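Local coordinates for protein aquaporin AqpM (Methanothermobacter marburgensis str. Marburg, PDB 2F2B) that forms a channel that lets water cross the cell membrane in either direction along the osmotic gradient and also gives a transient increase in the initial glycerol flux, at residues Ile9-Gly14 and Val101-Ala106; Asn40-Gly45 and Leu190-Gly195; Ile44-Leu49 and Gly53-Ile58; Gly78-Ile81 and Val85-Gly88. All coordinates share one frame; numbering follows the deposited sequence.

Contact 1 (Ile9-Gly14 and Val101-Ala106); sequences IAEFIG and VPYIIA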
loop_
_atom_site.group_PDB
_atom_site.type_symbol
_atom_site.label_atom_id
_atom_site.label_comp_id
_atom_site.label_asym_id
_atom_site.label_seq_id
_atom_site.Cartn_x
_atom_site.Cartn_y
_atom_site.Cartn_z
ATOM N N ILE A 9 22.181 -5.666 -20.538
ATOM C CA ILE A 9 22.634 -5.935 -19.178
ATOM C C ILE A 9 21.567 -5.392 -18.219
ATOM O O ILE A 9 21.236 -6.028 -17.216
ATOM C CB ILE A 9 23.993 -5.256 -18.885
ATOM C CG1 ILE A 9 25.096 -5.930 -19.704
ATOM C CG2 ILE A 9 24.315 -5.344 -17.395
ATOM C CD1 ILE A 9 26.446 -5.225 -19.613
ATOM N N ALA A 10 21.019 -4.224 -18.545
ATOM C CA ALA A 10 19.979 -3.617 -17.719
ATOM C C ALA A 10 18.728 -4.499 -17.695
ATOM O O ALA A 10 18.119 -4.680 -16.645
ATOM C CB ALA A 10 19.630 -2.227 -18.243
ATOM N N GLU A 11 18.342 -5.039 -18.847
ATOM C CA GLU A 11 17.166 -5.910 -18.906
ATOM C C GLU A 11 17.403 -7.177 -18.077
ATOM O O GLU A 11 16.484 -7.696 -17.443
ATOM C CB GLU A 11 16.842 -6.278 -20.361
ATOM C CG GLU A 11 16.243 -5.135 -21.177
ATOM C CD GLU A 11 14.871 -4.706 -20.673
ATOM O OE1 GLU A 11 13.999 -5.583 -20.510
ATOM O OE2 GLU A 11 14.660 -3.494 -20.448
ATOM N N PHE A 12 18.638 -7.668 -18.085
ATOM C CA PHE A 12 19.001 -8.857 -17.315
ATOM C C PHE A 12 18.839 -8.550 -15.825
ATOM O O PHE A 12 18.209 -9.310 -15.086
ATOM C CB PHE A 12 20.454 -9.253 -17.620
ATOM C CG PHE A 12 20.980 -10.386 -16.774
ATOM C CD1 PHE A 12 21.463 -10.152 -15.489
ATOM C CD2 PHE A 12 21.011 -11.688 -17.274
ATOM C CE1 PHE A 12 21.974 -11.198 -14.710
ATOM C CE2 PHE A 12 21.518 -12.739 -16.507
ATOM C CZ PHE A 12 22.001 -12.493 -15.224
ATOM N N ILE A 13 19.409 -7.429 -15.395
ATOM C CA ILE A 13 19.330 -7.016 -13.996
ATOM C C ILE A 13 17.882 -6.789 -13.564
ATOM O O ILE A 13 17.463 -7.247 -12.496
ATOM C CB ILE A 13 20.141 -5.721 -13.759
ATOM C CG1 ILE A 13 21.634 -6.014 -13.931
ATOM C CG2 ILE A 13 19.865 -5.168 -12.358
ATOM C CD1 ILE A 13 22.509 -4.773 -13.950
ATOM N N GLY A 14 17.122 -6.091 -14.401
ATOM C CA GLY A 14 15.733 -5.810 -14.080
ATOM C C GLY A 14 14.882 -7.055 -13.932
ATOM O O GLY A 14 14.053 -7.142 -13.027
ATOM N N VAL A 101 14.693 -9.999 -30.031
ATOM C CA VAL A 101 15.338 -11.218 -29.557
ATOM C C VAL A 101 16.423 -10.936 -28.512
ATOM O O VAL A 101 16.513 -11.636 -27.504
ATOM C CB VAL A 101 15.926 -12.037 -30.729
ATOM C CG1 VAL A 101 16.695 -13.237 -30.198
ATOM C CG2 VAL A 101 14.794 -12.507 -31.638
ATOM N N PRO A 102 17.269 -9.917 -28.742
ATOM C CA PRO A 102 18.316 -9.605 -27.763
ATOM C C PRO A 102 17.714 -9.312 -26.383
ATOM O O PRO A 102 18.200 -9.809 -25.367
ATOM C CB PRO A 102 18.995 -8.382 -28.368
ATOM C CG PRO A 102 18.910 -8.666 -29.837
ATOM C CD PRO A 102 17.488 -9.172 -29.997
ATOM N N TYR A 103 16.656 -8.507 -26.352
ATOM C CA TYR A 103 16.005 -8.180 -25.083
ATOM C C TYR A 103 15.394 -9.410 -24.420
ATOM O O TYR A 103 15.563 -9.620 -23.219
ATOM C CB TYR A 103 14.906 -7.130 -25.283
ATOM C CG TYR A 103 15.340 -5.703 -25.034
ATOM C CD1 TYR A 103 14.474 -4.796 -24.424
ATOM C CD2 TYR A 103 16.599 -5.249 -25.431
ATOM C CE1 TYR A 103 14.847 -3.472 -24.216
ATOM C CE2 TYR A 103 16.983 -3.927 -25.227
ATOM C CZ TYR A 103 16.101 -3.043 -24.621
ATOM O OH TYR A 103 16.462 -1.732 -24.430
ATOM N N ILE A 104 14.686 -10.228 -25.197
ATOM C CA ILE A 104 14.054 -11.418 -24.637
ATOM C C ILE A 104 15.075 -12.393 -24.060
ATOM O O ILE A 104 14.856 -12.971 -22.995
ATOM C CB ILE A 104 13.165 -12.130 -25.692
ATOM C CG1 ILE A 104 11.987 -11.221 -26.060
ATOM C CG2 ILE A 104 12.657 -13.465 -25.145
ATOM C CD1 ILE A 104 10.996 -11.839 -27.037
ATOM N N ILE A 105 16.196 -12.579 -24.751
ATOM C CA ILE A 105 17.221 -13.485 -24.243
ATOM C C ILE A 105 17.754 -12.963 -22.911
ATOM O O ILE A 105 17.923 -13.725 -21.960
ATOM C CB ILE A 105 18.388 -13.641 -25.246
ATOM C CG1 ILE A 105 17.904 -14.423 -26.470
ATOM C CG2 ILE A 105 19.563 -14.359 -24.583
ATOM C CD1 ILE A 105 18.961 -14.605 -27.549
ATOM N N ALA A 106 18.003 -11.658 -22.841
ATOM C CA ALA A 106 18.508 -11.048 -21.615
ATOM C C ALA A 106 17.508 -11.235 -20.478
ATOM O O ALA A 106 17.897 -11.491 -19.339
ATOM C CB ALA A 106 18.772 -9.556 -21.836
#
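Glu11 sets its CG over the ring of Tyr103 and its carboxylate nearly parallel to that ring, the planes 8° apart, just beyond the CD1-CE1 edge, where two membrane-spanning helices of the aquaporin fold, 4-33 and 100-122, run side by side near the predicted cytoplasmic surface. The axes of the short segments come within 8.4 Å at an angle of 35°. The methylene CG of Glu11 sits above one face of the aromatic ring, nearer its rim than its middle, and makes a CH-pi contact at 3.8 Å from the centroid. The glutamate reaches this place by bending at chi2 (-65°), which carries CD out past the CD1-CE1 edge; CD stands 3.8 Å from Tyr103 CE1.

With the carboxylate stacked in this way, both oxygens are engaged elsewhere. OE1 is bonded by Ile81 N and Gln107 NE2, OE2 by Ser77 OG and His80 N, so the acid ties helix 4-33 to the loop leading into the first NPA motif. Tyr103 OH reaches the same loop through Ser77 O and also bonds Arg7 NH1. Beside these polar ends the helices meet through small groups: Glu11 CB rests 4.1 Å from Ala106 CB. The Phe12 ring packs on Leu109 and Phe113 of helix 100-122, and Phe12 CA approaches Ala106 O at 3.5 Å in a CA-H...O contact.

Contact 2 (Asn40-Gly45 and Leu190-Gly195); sequences NPFNIG and LGNISG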
loop_
_atom_site.group_PDB
_atom_site.type_symbol
_atom_site.label_atom_id
_atom_site.label_comp_id
_atom_site.label_asym_id
_atom_site.label_seq_id
_atom_site.Cartn_x
_atom_site.Cartn_y
_atom_site.Cartn_z
ATOM N N ASN A 40 -9.743 -25.473 2.580
ATOM C CA ASN A 40 -10.150 -26.200 1.380
ATOM C C ASN A 40 -8.997 -26.272 0.373
ATOM O O ASN A 40 -8.052 -25.486 0.441
ATOM C CB ASN A 40 -11.390 -25.558 0.737
ATOM C CG ASN A 40 -11.097 -24.216 0.101
ATOM O OD1 ASN A 40 -11.182 -23.171 0.749
ATOM N ND2 ASN A 40 -10.744 -24.238 -1.178
ATOM N N PRO A 41 -9.063 -27.226 -0.575
ATOM C CA PRO A 41 -8.056 -27.458 -1.618
ATOM C C PRO A 41 -7.629 -26.266 -2.471
ATOM O O PRO A 41 -6.484 -26.208 -2.917
ATOM C CB PRO A 41 -8.686 -28.564 -2.462
ATOM C CG PRO A 41 -9.454 -29.342 -1.448
ATOM C CD PRO A 41 -10.127 -28.243 -0.660
ATOM N N PHE A 42 -8.544 -25.330 -2.708
ATOM C CA PHE A 42 -8.246 -24.153 -3.527
ATOM C C PHE A 42 -7.177 -23.293 -2.846
ATOM O O PHE A 42 -6.394 -22.613 -3.513
ATOM C CB PHE A 42 -9.525 -23.338 -3.743
ATOM C CG PHE A 42 -9.414 -22.292 -4.822
ATOM C CD1 PHE A 42 -9.799 -20.979 -4.570
ATOM C CD2 PHE A 42 -8.965 -22.627 -6.098
ATOM C CE1 PHE A 42 -9.742 -20.010 -5.573
ATOM C CE2 PHE A 42 -8.905 -21.663 -7.111
ATOM C CZ PHE A 42 -9.295 -20.353 -6.847
ATOM N N ASN A 43 -7.159 -23.331 -1.517
ATOM C CA ASN A 43 -6.191 -22.590 -0.709
ATOM C C ASN A 43 -5.001 -23.538 -0.517
ATOM O O ASN A 43 -5.076 -24.492 0.260
ATOM C CB ASN A 43 -6.838 -22.213 0.635
ATOM C CG ASN A 43 -5.966 -21.300 1.491
ATOM O OD1 ASN A 43 -6.479 -20.484 2.261
ATOM N ND2 ASN A 43 -4.653 -21.447 1.379
ATOM N N ILE A 44 -3.913 -23.284 -1.241
ATOM C CA ILE A 44 -2.728 -24.141 -1.179
ATOM C C ILE A 44 -1.684 -23.750 -0.140
ATOM O O ILE A 44 -0.655 -24.413 -0.011
ATOM C CB ILE A 44 -2.008 -24.198 -2.544
ATOM C CG1 ILE A 44 -1.367 -22.841 -2.852
ATOM C CG2 ILE A 44 -2.997 -24.574 -3.638
ATOM C CD1 ILE A 44 -0.438 -22.859 -4.045
ATOM N N GLY A 45 -1.942 -22.680 0.601
ATOM C CA GLY A 45 -0.982 -22.238 1.594
ATOM C C GLY A 45 -0.852 -20.732 1.535
ATOM O O GLY A 45 -0.635 -20.075 2.551
ATOM N N LEU A 190 -5.771 -12.301 -9.653
ATOM C CA LEU A 190 -5.481 -13.513 -10.425
ATOM C C LEU A 190 -4.448 -14.497 -9.871
ATOM O O LEU A 190 -4.271 -15.583 -10.429
ATOM C CB LEU A 190 -5.066 -13.096 -11.843
ATOM C CG LEU A 190 -6.078 -13.065 -13.000
ATOM C CD1 LEU A 190 -7.504 -12.981 -12.502
ATOM C CD2 LEU A 190 -5.738 -11.914 -13.930
ATOM N N GLY A 191 -3.774 -14.131 -8.789
ATOM C CA GLY A 191 -2.765 -15.012 -8.227
ATOM C C GLY A 191 -3.258 -16.420 -7.943
ATOM O O GLY A 191 -2.607 -17.398 -8.318
ATOM N N ASN A 192 -4.415 -16.527 -7.298
ATOM C CA ASN A 192 -4.965 -17.832 -6.942
ATOM C C ASN A 192 -5.704 -18.530 -8.081
ATOM O O ASN A 192 -6.384 -19.538 -7.866
ATOM C CB ASN A 192 -5.893 -17.700 -5.733
ATOM C CG ASN A 192 -5.744 -18.857 -4.757
ATOM O OD1 ASN A 192 -5.014 -18.761 -3.774
ATOM N ND2 ASN A 192 -6.424 -19.964 -5.036
ATOM N N ILE A 193 -5.577 -17.997 -9.292
ATOM C CA ILE A 193 -6.210 -18.616 -10.450
ATOM C C ILE A 193 -5.135 -19.208 -11.360
ATOM O O ILE A 193 -5.088 -20.423 -11.565
ATOM C CB ILE A 193 -7.078 -17.601 -11.238
ATOM C CG1 ILE A 193 -8.250 -17.144 -10.358
ATOM C CG2 ILE A 193 -7.617 -18.242 -12.512
ATOM C CD1 ILE A 193 -9.160 -16.125 -11.012
ATOM N N SER A 194 -4.247 -18.359 -11.875
ATOM C CA SER A 194 -3.183 -18.811 -12.773
ATOM C C SER A 194 -1.784 -18.536 -12.232
ATOM O O SER A 194 -0.790 -18.915 -12.850
ATOM C CB SER A 194 -3.306 -18.096 -14.113
ATOM O OG SER A 194 -3.044 -16.711 -13.940
ATOM N N GLY A 195 -1.708 -17.862 -11.091
ATOM C CA GLY A 195 -0.414 -17.511 -10.536
ATOM C C GLY A 195 -0.092 -16.090 -10.971
ATOM O O GLY A 195 0.849 -15.473 -10.477
HETATM O O HOH W 1 -3.713 -20.589 -2.156
#
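Asn192 and Phe42 grip each other through one direct hydrogen bond and the placing of the amide nitrogen over the Phe42 ring. In the bond, Asn192 ND2 donates to the backbone Phe42 O at 3.1 Å, nearly straight with 168° at the hydrogen. The oxygen lies practically in the plane of the asparagine amide, yet the nitrogen approaches from above the carbonyl plane, 41° out of it, rather than along a lone pair.

A second polar link goes through water. Water 1 accepts a hydrogen bond from Ile44 N at 2.9 Å and donates one to Asn192 OD1 at 2.8 Å, while the same oxygen also accepts from Trp55 NE1. Both ends of the amide are thereby engaged, which fixes its rotation.

These bonds belong to the aquaporin helical bundle: the loop 40-45, predicted to be extracellular, lies against the end of helix 175-194, shortly before the chain reaches the second NPA motif at Asn199. The loop makes a type I turn from Asn40 to Asn43, and the helix is kinked around Asn192 and Ile193. Ile32 of the third subunit also packs on Asn192.

The remaining contact is between the Phe42 ring and polar atoms of Asn192. With its CG anti to the backbone N (chi1 -167°), Phe42 brings one ring face against Asn192 ND2, which hangs over the centre, 3.4 Å from Phe42 CE1, with amide and ring planes strongly inclined. Farther round the ring, Phe42 CZ comes to 3.2 Å from Asn192 O, a buried carbonyl oxygen that has no polar partner in the model.

Contact 3 (Ile44-Leu49 and Gly53-Ile58); sequences IGIGLL and GDWVAI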
loop_
_atom_site.group_PDB
_atom_site.type_symbol
_atom_site.label_atom_id
_atom_site.label_comp_id
_atom_site.label_asym_id
_atom_site.label_seq_id
_atom_site.Cartn_x
_atom_site.Cartn_y
_atom_site.Cartn_z
ATOM N N ILE A 44 -3.913 -23.284 -1.241
ATOM C CA ILE A 44 -2.728 -24.141 -1.179
ATOM C C ILE A 44 -1.684 -23.750 -0.140
ATOM O O ILE A 44 -0.655 -24.413 -0.011
ATOM C CB ILE A 44 -2.008 -24.198 -2.544
ATOM C CG1 ILE A 44 -1.367 -22.841 -2.852
ATOM C CG2 ILE A 44 -2.997 -24.574 -3.638
ATOM C CD1 ILE A 44 -0.438 -22.859 -4.045
ATOM N N GLY A 45 -1.942 -22.680 0.601
ATOM C CA GLY A 45 -0.982 -22.238 1.594
ATOM C C GLY A 45 -0.852 -20.732 1.535
ATOM O O GLY A 45 -0.635 -20.075 2.551
ATOM N N ILE A 46 -0.959 -20.182 0.330
ATOM C CA ILE A 46 -0.910 -18.734 0.169
ATOM C C ILE A 46 -2.330 -18.309 0.520
ATOM O O ILE A 46 -3.286 -18.683 -0.161
ATOM C CB ILE A 46 -0.575 -18.335 -1.281
ATOM C CG1 ILE A 46 0.859 -18.769 -1.611
ATOM C CG2 ILE A 46 -0.742 -16.821 -1.460
ATOM C CD1 ILE A 46 1.251 -18.579 -3.063
ATOM N N GLY A 47 -2.464 -17.555 1.604
ATOM C CA GLY A 47 -3.776 -17.121 2.047
ATOM C C GLY A 47 -4.194 -17.886 3.291
ATOM O O GLY A 47 -5.171 -17.537 3.947
ATOM N N LEU A 48 -3.443 -18.929 3.626
ATOM C CA LEU A 48 -3.762 -19.741 4.798
ATOM C C LEU A 48 -3.621 -18.921 6.081
ATOM O O LEU A 48 -4.492 -18.965 6.953
ATOM C CB LEU A 48 -2.844 -20.969 4.838
ATOM C CG LEU A 48 -3.129 -22.119 5.813
ATOM C CD1 LEU A 48 -2.259 -23.307 5.432
ATOM C CD2 LEU A 48 -2.853 -21.699 7.246
ATOM N N LEU A 49 -2.537 -18.156 6.186
ATOM C CA LEU A 49 -2.293 -17.345 7.373
ATOM C C LEU A 49 -2.731 -15.891 7.238
ATOM O O LEU A 49 -3.094 -15.266 8.226
ATOM C CB LEU A 49 -0.805 -17.379 7.737
ATOM C CG LEU A 49 -0.205 -18.756 8.041
ATOM C CD1 LEU A 49 1.298 -18.628 8.267
ATOM C CD2 LEU A 49 -0.888 -19.346 9.265
ATOM N N GLY A 53 -4.701 -11.029 2.143
ATOM C CA GLY A 53 -3.594 -10.186 2.565
ATOM C C GLY A 53 -2.278 -10.770 2.068
ATOM O O GLY A 53 -1.336 -10.034 1.747
ATOM N N ASP A 54 -2.201 -12.099 2.018
ATOM C CA ASP A 54 -1.001 -12.778 1.531
ATOM C C ASP A 54 -0.802 -12.467 0.054
ATOM O O ASP A 54 0.322 -12.271 -0.405
ATOM C CB ASP A 54 -1.131 -14.298 1.685
ATOM C CG ASP A 54 -0.822 -14.778 3.088
ATOM O OD1 ASP A 54 -1.223 -15.920 3.415
ATOM O OD2 ASP A 54 -0.175 -14.033 3.854
ATOM N N TRP A 55 -1.900 -12.441 -0.692
ATOM C CA TRP A 55 -1.828 -12.169 -2.115
ATOM C C TRP A 55 -1.453 -10.733 -2.443
ATOM O O TRP A 55 -0.686 -10.500 -3.374
ATOM C CB TRP A 55 -3.144 -12.552 -2.800
ATOM C CG TRP A 55 -3.202 -14.023 -3.133
ATOM C CD1 TRP A 55 -4.086 -14.946 -2.649
ATOM C CD2 TRP A 55 -2.330 -14.731 -4.024
ATOM N NE1 TRP A 55 -3.818 -16.186 -3.186
ATOM C CE2 TRP A 55 -2.746 -16.080 -4.033
ATOM C CE3 TRP A 55 -1.236 -14.354 -4.815
ATOM C CZ2 TRP A 55 -2.106 -17.058 -4.804
ATOM C CZ3 TRP A 55 -0.596 -15.326 -5.580
ATOM C CH2 TRP A 55 -1.037 -16.665 -5.568
ATOM N N VAL A 56 -1.970 -9.764 -1.694
ATOM C CA VAL A 56 -1.590 -8.381 -1.990
ATOM C C VAL A 56 -0.140 -8.155 -1.549
ATOM O O VAL A 56 0.573 -7.329 -2.128
ATOM C CB VAL A 56 -2.546 -7.347 -1.320
ATOM C CG1 VAL A 56 -2.293 -7.261 0.172
ATOM C CG2 VAL A 56 -2.385 -5.983 -1.996
ATOM N N ALA A 57 0.307 -8.896 -0.535
ATOM C CA ALA A 57 1.690 -8.773 -0.073
ATOM C C ALA A 57 2.621 -9.283 -1.176
ATOM O O ALA A 57 3.631 -8.649 -1.490
ATOM C CB ALA A 57 1.899 -9.576 1.217
ATOM N N ILE A 58 2.289 -10.431 -1.765
ATOM C CA ILE A 58 3.104 -10.967 -2.854
ATOM C C ILE A 58 3.015 -9.992 -4.025
ATOM O O ILE A 58 4.024 -9.662 -4.654
ATOM C CB ILE A 58 2.607 -12.372 -3.295
ATOM C CG1 ILE A 58 2.899 -13.383 -2.179
ATOM C CG2 ILE A 58 3.283 -12.786 -4.608
ATOM C CD1 ILE A 58 2.171 -14.715 -2.331
HETATM O O HOH W 2 -0.220 -18.069 4.486
#
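Ile46 leans from the loop onto Trp55 and Ile58 of helix 52-73, crossing each of these side chains at about a right angle. Its CB already stands 4.0 Å from Trp55 CZ2. From there the chain forks. CG2, anti to the backbone N, drops onto one face of the indole, 3.3 Å from Trp55 CE2 and 20° off the normal through the centre of the five-membered ring, a CH-pi contact; on another flank this methyl meets Ile58 CD1 at 3.7 Å. The other branch leaves through CG1, anti to the carbonyl carbon (chi1 -67°), and ends in CD1, which lies 3.9 Å from Trp55 CH2 and also touches the tip of Ile58.

Next along the loop the contact turns polar. Gly47 N donates to Asp54 OD1 at 2.7 Å, on the anti lone pair, with a bent angle of 136°. Water 2 donates to the same oxygen at 2.6 Å and links it to Gly45 O and Leu49 N, and Gly50 N is a further donor. The aquaporin loop that leads into helix 52-73 is thus folded back upon the first turns of that helix. Asp54 OD2 bonds Leu52 N of the second subunit, so this carboxylate also joins the tetramer. Three donors on OD1 and one on OD2 would favour an ionised acid, its buried charge probably stabilised by neutral N-H groups and a water.

Contact 4 (Gly78-Ile81 and Val85-Gly88); sequences GCHI and VTIG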
loop_
_atom_site.group_PDB
_atom_site.type_symbol
_atom_site.label_atom_id
_atom_site.label_comp_id
_atom_site.label_asym_id
_atom_site.label_seq_id
_atom_site.Cartn_x
_atom_site.Cartn_y
_atom_site.Cartn_z
ATOM N N GLY A 78 14.689 1.079 -20.961
ATOM C CA GLY A 78 13.255 1.225 -21.119
ATOM C C GLY A 78 12.594 0.313 -20.095
ATOM O O GLY A 78 11.387 0.375 -19.867
ATOM N N CYS A 79 13.417 -0.535 -19.482
ATOM C CA CYS A 79 12.995 -1.497 -18.461
ATOM C C CYS A 79 11.734 -2.284 -18.815
ATOM O O CYS A 79 10.714 -2.185 -18.128
ATOM C CB CYS A 79 12.807 -0.787 -17.112
ATOM S SG CYS A 79 12.716 -1.911 -15.686
ATOM N N HIS A 80 11.808 -3.069 -19.888
ATOM C CA HIS A 80 10.679 -3.893 -20.314
ATOM C C HIS A 80 10.532 -5.069 -19.351
ATOM O O HIS A 80 9.426 -5.380 -18.899
ATOM C CB HIS A 80 10.911 -4.469 -21.718
ATOM C CG HIS A 80 11.048 -3.440 -22.798
ATOM N ND1 HIS A 80 11.136 -3.780 -24.131
ATOM C CD2 HIS A 80 11.142 -2.090 -22.747
ATOM C CE1 HIS A 80 11.280 -2.683 -24.855
ATOM N NE2 HIS A 80 11.287 -1.645 -24.040
ATOM N N ILE A 81 11.664 -5.719 -19.076
ATOM C CA ILE A 81 11.777 -6.888 -18.194
ATOM C C ILE A 81 10.616 -7.870 -18.312
ATOM O O ILE A 81 10.239 -8.540 -17.343
ATOM C CB ILE A 81 11.969 -6.454 -16.711
ATOM C CG1 ILE A 81 10.752 -5.667 -16.207
ATOM C CG2 ILE A 81 13.235 -5.600 -16.597
ATOM C CD1 ILE A 81 10.821 -5.308 -14.720
ATOM N N VAL A 85 5.889 -7.521 -23.037
ATOM C CA VAL A 85 5.896 -6.067 -23.175
ATOM C C VAL A 85 6.739 -5.688 -24.392
ATOM O O VAL A 85 6.350 -4.835 -25.190
ATOM C CB VAL A 85 6.475 -5.384 -21.911
ATOM C CG1 VAL A 85 6.700 -3.892 -22.169
ATOM C CG2 VAL A 85 5.510 -5.578 -20.743
ATOM N N THR A 86 7.890 -6.338 -24.529
ATOM C CA THR A 86 8.784 -6.084 -25.658
ATOM C C THR A 86 8.042 -6.354 -26.970
ATOM O O THR A 86 8.095 -5.548 -27.902
ATOM C CB THR A 86 10.039 -6.987 -25.577
ATOM O OG1 THR A 86 10.757 -6.695 -24.373
ATOM C CG2 THR A 86 10.965 -6.745 -26.774
ATOM N N ILE A 87 7.339 -7.482 -27.032
ATOM C CA ILE A 87 6.585 -7.846 -28.229
ATOM C C ILE A 87 5.398 -6.902 -28.429
ATOM O O ILE A 87 5.083 -6.516 -29.556
ATOM C CB ILE A 87 6.108 -9.319 -28.147
ATOM C CG1 ILE A 87 7.328 -10.245 -28.223
ATOM C CG2 ILE A 87 5.122 -9.630 -29.272
ATOM C CD1 ILE A 87 7.025 -11.711 -27.989
ATOM N N GLY A 88 4.750 -6.519 -27.332
ATOM C CA GLY A 88 3.627 -5.603 -27.427
ATOM C C GLY A 88 4.046 -4.271 -28.028
ATOM O O GLY A 88 3.357 -3.728 -28.896
#
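His80 and Thr86 meet across the first NPA motif of the aquaporin fold: the loop 78-81 comes just before Asn82, and 85-88 belongs to the short helix 83-91 that starts within the motif. The tight part is a single side-chain hydrogen bond, His80 ND1 to Thr86 OG1 at 2.9 Å. The hydroxyl approaches the imidazole at its edge and in its plane, with the two side chains crossing at about a right angle; either group could supply the proton. Thr86 turns OG1 beside its own backbone N (chi1 -61°), which swings the oxygen to the histidine and leaves CG2 anti to that nitrogen.

OG1 has other partners, Gln107 NE2 and, weakly, Asn82 O, so the threonine bridges the loop, the short helix and helix 100-122. The imidazole also meets Phe95 and Tyr103, both edge-to-face. The ND1 bond and these ring contacts probably limit its rotation.

The Val85 side is looser. Its CB bond points to the loop, yet nothing polar joins it to His80, and its CB stands 4.2 Å from His80 O. A bound glycerol, probably from the crystallisation liquor, lies about 3 Å from the valine side chain, consistent with the pore beside it. Ile81 O bonds Asn199 ND2 of the second NPA motif, and as in other aquaporins the backbone carbonyls of this loop probably line the pore. On the loose flank, Val85 CG1, oblique to the imidazole, comes to 4.3 Å from His80 CB.

In the fold
From the N terminus, the chain first runs through 9-14 on helix 4-33, and contact 1 closes the long loop back to this helix at 101-106. Nested inside it are contact 3, a short return onto helix 52-73, and then contact 4, which follows in series around the first NPA motif. Contact 2 leaves from the same loop as contact 3, sharing Ile44 and Gly45, and reaches helix 175-194 far along the chain, so it crosses contact 1 and encloses contact 4. Contacts 1 and 4 touch on one side of the chain's centre, contacts 2 and 3 on the other; the centres of contacts 1 and 2 are about 30 Å apart.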